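Local coordinates for chinitase A (Streptomyces coelicolor, PDB 3EBV), which probably hydrolyses internal glycosidic bonds of chitin, this chain being the family 18 glycoside hydrolase domain of a longer, probably secreted protein, at residues Val47-Asp52 and Arg109-Asp114; Val239-Leu244 and Ser284-Ala289. All coordinates share one frame; numbering follows the deposited sequence.

Contact 1: residues Val47-Asp52 and Arg109-Asp114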
loop_
_atom_site.group_PDB
_atom_site.type_symbol
_atom_site.label_atom_id
_atom_site.label_comp_id
_atom_site.label_asym_id
_atom_site.label_seq_id
_atom_site.Cartn_x
_atom_site.Cartn_y
_atom_site.Cartn_z
ATOM N N VAL A 47 -17.836 -2.736 -5.061
ATOM C CA VAL A 47 -17.040 -1.730 -5.749
ATOM C C VAL A 47 -17.138 -1.897 -7.245
ATOM O O VAL A 47 -17.584 -2.939 -7.758
ATOM C CB VAL A 47 -15.537 -1.798 -5.337
ATOM C CG1 VAL A 47 -15.414 -1.597 -3.816
ATOM C CG2 VAL A 47 -14.846 -3.070 -5.877
ATOM N N THR A 48 -16.683 -0.870 -7.953
ATOM C CA THR A 48 -16.514 -0.971 -9.386
ATOM C C THR A 48 -15.284 -0.142 -9.763
ATOM O O THR A 48 -14.782 0.662 -8.954
ATOM C CB THR A 48 -17.811 -0.479 -10.142
ATOM O OG1 THR A 48 -17.723 -0.842 -11.523
ATOM C CG2 THR A 48 -17.984 1.008 -9.997
ATOM N N PHE A 49 -14.777 -0.378 -10.959
ATOM C CA PHE A 49 -13.687 0.431 -11.453
ATOM C C PHE A 49 -14.081 1.051 -12.790
ATOM O O PHE A 49 -14.576 0.344 -13.682
ATOM C CB PHE A 49 -12.440 -0.419 -11.644
ATOM C CG PHE A 49 -11.275 0.357 -12.219
ATOM C CD1 PHE A 49 -10.648 1.355 -11.464
ATOM C CD2 PHE A 49 -10.830 0.115 -13.515
ATOM C CE1 PHE A 49 -9.598 2.076 -12.000
ATOM C CE2 PHE A 49 -9.774 0.844 -14.047
ATOM C CZ PHE A 49 -9.153 1.807 -13.290
ATOM N N ASN A 50 -13.839 2.350 -12.908
ATOM C CA ASN A 50 -14.138 3.082 -14.134
ATOM C C ASN A 50 -12.894 3.881 -14.514
ATOM O O ASN A 50 -12.587 4.877 -13.829
ATOM C CB ASN A 50 -15.316 4.029 -13.877
ATOM C CG ASN A 50 -16.628 3.279 -13.591
ATOM O OD1 ASN A 50 -17.049 2.432 -14.382
ATOM N ND2 ASN A 50 -17.263 3.587 -12.466
ATOM N N LEU A 51 -12.195 3.435 -15.553
ATOM C CA LEU A 51 -11.002 4.160 -16.002
ATOM C C LEU A 51 -11.378 5.599 -16.312
ATOM O O LEU A 51 -12.348 5.838 -17.043
ATOM C CB LEU A 51 -10.360 3.492 -17.215
ATOM C CG LEU A 51 -9.073 4.114 -17.773
ATOM C CD1 LEU A 51 -7.897 4.016 -16.737
ATOM C CD2 LEU A 51 -8.678 3.474 -19.063
ATOM N N ASP A 52 -10.629 6.555 -15.761
ATOM C CA ASP A 52 -10.878 7.986 -15.986
ATOM C C ASP A 52 -10.276 8.434 -17.327
ATOM O O ASP A 52 -9.393 9.294 -17.386
ATOM C CB ASP A 52 -10.309 8.799 -14.806
ATOM C CG ASP A 52 -10.635 10.287 -14.882
ATOM O OD1 ASP A 52 -11.605 10.664 -15.590
ATOM O OD2 ASP A 52 -9.919 11.075 -14.222
ATOM N N ARG A 109 -10.983 -9.846 -12.554
ATOM C CA ARG A 109 -11.081 -10.658 -13.761
ATOM C C ARG A 109 -11.284 -9.800 -15.014
ATOM O O ARG A 109 -10.713 -10.119 -16.039
ATOM C CB ARG A 109 -12.229 -11.641 -13.617
ATOM C CG ARG A 109 -11.971 -12.704 -12.578
ATOM C CD ARG A 109 -10.850 -13.629 -12.984
ATOM N NE ARG A 109 -11.299 -14.524 -14.054
ATOM C CZ ARG A 109 -10.531 -15.413 -14.682
ATOM N NH1 ARG A 109 -9.243 -15.553 -14.366
ATOM N NH2 ARG A 109 -11.064 -16.169 -15.639
ATOM N N GLU A 110 -12.057 -8.726 -14.903
ATOM C CA GLU A 110 -12.291 -7.839 -16.050
ATOM C C GLU A 110 -11.025 -7.165 -16.554
ATOM O O GLU A 110 -10.806 -7.067 -17.771
ATOM C CB GLU A 110 -13.336 -6.783 -15.749
ATOM C CG GLU A 110 -13.477 -5.720 -16.871
ATOM C CD GLU A 110 -14.066 -6.266 -18.179
ATOM O OE1 GLU A 110 -14.568 -7.419 -18.190
ATOM O OE2 GLU A 110 -14.012 -5.526 -19.200
ATOM N N TYR A 111 -10.173 -6.702 -15.633
ATOM C CA TYR A 111 -8.992 -5.922 -16.039
ATOM C C TYR A 111 -7.702 -6.676 -15.945
ATOM O O TYR A 111 -6.665 -6.153 -16.354
ATOM C CB TYR A 111 -8.907 -4.601 -15.235
ATOM C CG TYR A 111 -10.102 -3.738 -15.483
ATOM C CD1 TYR A 111 -10.156 -2.894 -16.615
ATOM C CD2 TYR A 111 -11.219 -3.812 -14.666
ATOM C CE1 TYR A 111 -11.271 -2.132 -16.869
ATOM C CE2 TYR A 111 -12.348 -3.049 -14.915
ATOM C CZ TYR A 111 -12.375 -2.213 -16.039
ATOM O OH TYR A 111 -13.518 -1.468 -16.260
ATOM N N GLY A 112 -7.739 -7.896 -15.401
ATOM C CA GLY A 112 -6.562 -8.708 -15.210
ATOM C C GLY A 112 -5.708 -8.350 -13.989
ATOM O O GLY A 112 -4.524 -8.665 -13.964
ATOM N N PHE A 113 -6.316 -7.757 -12.965
ATOM C CA PHE A 113 -5.527 -7.398 -11.781
ATOM C C PHE A 113 -5.099 -8.625 -10.987
ATOM O O PHE A 113 -5.830 -9.637 -10.931
ATOM C CB PHE A 113 -6.330 -6.476 -10.877
ATOM C CG PHE A 113 -6.668 -5.125 -11.497
ATOM C CD1 PHE A 113 -5.711 -4.395 -12.214
ATOM C CD2 PHE A 113 -7.950 -4.595 -11.353
ATOM C CE1 PHE A 113 -6.056 -3.139 -12.781
ATOM C CE2 PHE A 113 -8.315 -3.353 -11.888
ATOM C CZ PHE A 113 -7.347 -2.609 -12.587
ATOM N N ASP A 114 -3.915 -8.532 -10.363
ATOM C CA ASP A 114 -3.356 -9.616 -9.566
ATOM C C ASP A 114 -3.931 -9.738 -8.157
ATOM O O ASP A 114 -3.628 -10.712 -7.456
ATOM C CB ASP A 114 -1.837 -9.480 -9.487
ATOM C CG ASP A 114 -1.210 -9.541 -10.846
ATOM O OD1 ASP A 114 -1.287 -10.652 -11.451
ATOM O OD2 ASP A 114 -0.708 -8.508 -11.338
HETATM O O HOH W 1 -13.165 1.222 -17.041
#
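Phe49 drives the edge of its ring against the face of Tyr111, its CD2 lying 3.8 Å from Tyr111 CZ. The two planes stand at 86° with centroids 5.2 Å apart, a T-shaped stack. CG of Phe49 is anti to the backbone N (chi1 177°), which carries the ring across to helix 94-111. Phe113 then turns its own edge to the face of Phe49 in a second, wider T-shaped pair, with CE2 of Phe49 4.5 Å from CZ of Phe113. Flat apolar rings suit this inner side, where Ile80 and Val107 touch both phenylalanines. The outer side is looser and wetter. There the hydroxyl that distinguishes tyrosine from phenylalanine reaches a water, 2.8 Å from Tyr111 OH, and the same water accepts from Leu51 N, so the loop is tied to the helix end through solvent. Gly112, with positive phi, turns the chain out of the helix and lets Phe113 turn back to join the cluster, one ring face against CB of Tyr111. Three aromatics thus join the segment leaving strand 47-48 to the turn between helix 94-111 and strand 115-120, a helix-to-strand connection of the TIM barrel.

Contact 2: residues Val239-Leu244 and Ser284-Ala289; sequences VVNAAL and SNSVGA
Val240 and Val287 meet between two neighbouring, nearly parallel helices of the TIM-barrel shell, whose short segments run 9.6 Å apart at 10°. The two valine side chains cross at about a right angle: CB of Val240 lies 4.0 Å from CG2 of Val287, and the CG1 methyls of the two residues also touch. In Val287, CG1 stands anti to the backbone N (chi1 179°) and CG2 beside it, so that both methyls are presented to helix 237-249. Short branched side chains suit this inner side, where Val240 also packs on Leu223 of the barrel strand 219-224. Asn241, one residue on, crosses Val287 obliquely on the more exposed side of the interface. Its amide reaches over to the other helix with CG anti to its own carbonyl carbon (chi1 -63°), and ND2 gives a weak hydrogen bond to Ser286 OG, 3.0 Å long and bent to 131°. A leucine in place of Asn241 would probably leave Ser286 OG without this donor and put an apolar branch where the polar link between the helices now lies. The small hydroxymethyl of Ser286 lets the amide come close. The other end of the amide is less well served: Asn241 OD1, buried by the contact and without a hydrogen-bonding partner in the model, rests 3.6 Å from Val287 CA.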
loop_
_atom_site.group_PDB
_atom_site.type_symbol
_atom_site.label_atom_id
_atom_site.label_comp_id
_atom_site.label_asym_id
_atom_site.label_seq_id
_atom_site.Cartn_x
_atom_site.Cartn_y
_atom_site.Cartn_z
ATOM N N VAL A 239 16.431 9.305 4.149
ATOM C CA VAL A 239 15.799 8.943 5.433
ATOM C C VAL A 239 15.073 7.585 5.326
ATOM O O VAL A 239 15.147 6.742 6.240
ATOM C CB VAL A 239 14.842 10.050 5.960
ATOM C CG1 VAL A 239 14.045 9.567 7.195
ATOM C CG2 VAL A 239 15.639 11.356 6.278
ATOM N N VAL A 240 14.333 7.379 4.235
ATOM C CA VAL A 240 13.707 6.082 4.024
ATOM C C VAL A 240 14.799 4.992 4.004
ATOM O O VAL A 240 14.645 3.922 4.630
ATOM C CB VAL A 240 12.922 5.998 2.669
ATOM C CG1 VAL A 240 12.270 4.621 2.530
ATOM C CG2 VAL A 240 11.881 7.141 2.594
ATOM N N ASN A 241 15.872 5.234 3.253
ATOM C CA ASN A 241 16.958 4.226 3.122
ATOM C C ASN A 241 17.627 3.978 4.467
ATOM O O ASN A 241 17.950 2.838 4.765
ATOM C CB ASN A 241 17.975 4.679 2.061
ATOM C CG ASN A 241 17.342 4.765 0.686
ATOM O OD1 ASN A 241 16.302 4.145 0.431
ATOM N ND2 ASN A 241 17.995 5.499 -0.231
ATOM N N ALA A 242 17.792 5.034 5.272
ATOM C CA ALA A 242 18.325 4.831 6.623
ATOM C C ALA A 242 17.409 3.954 7.470
ATOM O O ALA A 242 17.878 3.058 8.212
ATOM C CB ALA A 242 18.574 6.147 7.294
ATOM N N ALA A 243 16.103 4.199 7.411
ATOM C CA ALA A 243 15.189 3.377 8.191
ATOM C C ALA A 243 15.250 1.904 7.738
ATOM O O ALA A 243 15.171 0.979 8.547
ATOM C CB ALA A 243 13.736 3.932 8.045
ATOM N N LEU A 244 15.300 1.706 6.419
ATOM C CA LEU A 244 15.433 0.341 5.882
ATOM C C LEU A 244 16.713 -0.321 6.414
ATOM O O LEU A 244 16.650 -1.475 6.821
ATOM C CB LEU A 244 15.444 0.376 4.345
ATOM C CG LEU A 244 14.097 0.782 3.708
ATOM C CD1 LEU A 244 14.417 1.033 2.214
ATOM C CD2 LEU A 244 13.052 -0.309 3.885
ATOM N N SER A 284 11.686 7.308 -6.372
ATOM C CA SER A 284 11.806 5.928 -6.827
ATOM C C SER A 284 13.239 5.593 -7.284
ATOM O O SER A 284 13.688 4.431 -7.124
ATOM C CB SER A 284 10.771 5.556 -7.889
ATOM O OG SER A 284 10.892 6.400 -9.043
ATOM N N ASN A 285 13.959 6.571 -7.851
ATOM C CA ASN A 285 15.350 6.294 -8.243
ATOM C C ASN A 285 16.151 5.858 -7.007
ATOM O O ASN A 285 16.883 4.876 -7.071
ATOM C CB ASN A 285 16.014 7.507 -8.885
ATOM C CG ASN A 285 15.658 7.651 -10.358
ATOM O OD1 ASN A 285 15.110 6.738 -10.960
ATOM N ND2 ASN A 285 16.051 8.783 -10.941
ATOM N N SER A 286 16.028 6.595 -5.908
ATOM C CA SER A 286 16.934 6.359 -4.757
ATOM C C SER A 286 16.391 5.212 -3.908
ATOM O O SER A 286 17.152 4.292 -3.574
ATOM C CB SER A 286 17.067 7.618 -3.932
ATOM O OG SER A 286 17.652 7.290 -2.666
ATOM N N VAL A 287 15.114 5.276 -3.513
ATOM C CA VAL A 287 14.525 4.194 -2.688
ATOM C C VAL A 287 14.468 2.889 -3.459
ATOM O O VAL A 287 14.763 1.816 -2.915
ATOM C CB VAL A 287 13.147 4.604 -2.110
ATOM C CG1 VAL A 287 12.557 3.449 -1.296
ATOM C CG2 VAL A 287 13.300 5.884 -1.316
ATOM N N GLY A 288 14.110 2.936 -4.742
ATOM C CA GLY A 288 14.088 1.698 -5.543
ATOM C C GLY A 288 15.450 1.014 -5.611
ATOM O O GLY A 288 15.534 -0.208 -5.396
ATOM N N ALA A 289 16.504 1.789 -5.891
ATOM C CA ALA A 289 17.852 1.218 -5.950
ATOM C C ALA A 289 18.174 0.602 -4.582
ATOM O O ALA A 289 18.747 -0.490 -4.506
ATOM C CB ALA A 289 18.887 2.284 -6.293
#

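Contacts 1 and 2 lie on opposite sides of the chain's centre, their own centres 30 Å apart, and share no helix or strand. Both belong to the layer around the barrel rather than its interior, but contact 1 is the more buried, while contact 2 lies nearer the surface, its Asn241 and Ser286 partly exposed. Contact 1 fastens a loop to the end of a helix, and its chemistry is aromatic, with a water bridge on the outer side. Contact 2 sets one regular helix beside another, and smaller side chains fill the space between the axes: valines inside, and a direct but weak amide-to-hydroxyl bond further out. Phe49 and Phe113 reach strand 77-84, Val240 strand 219-224.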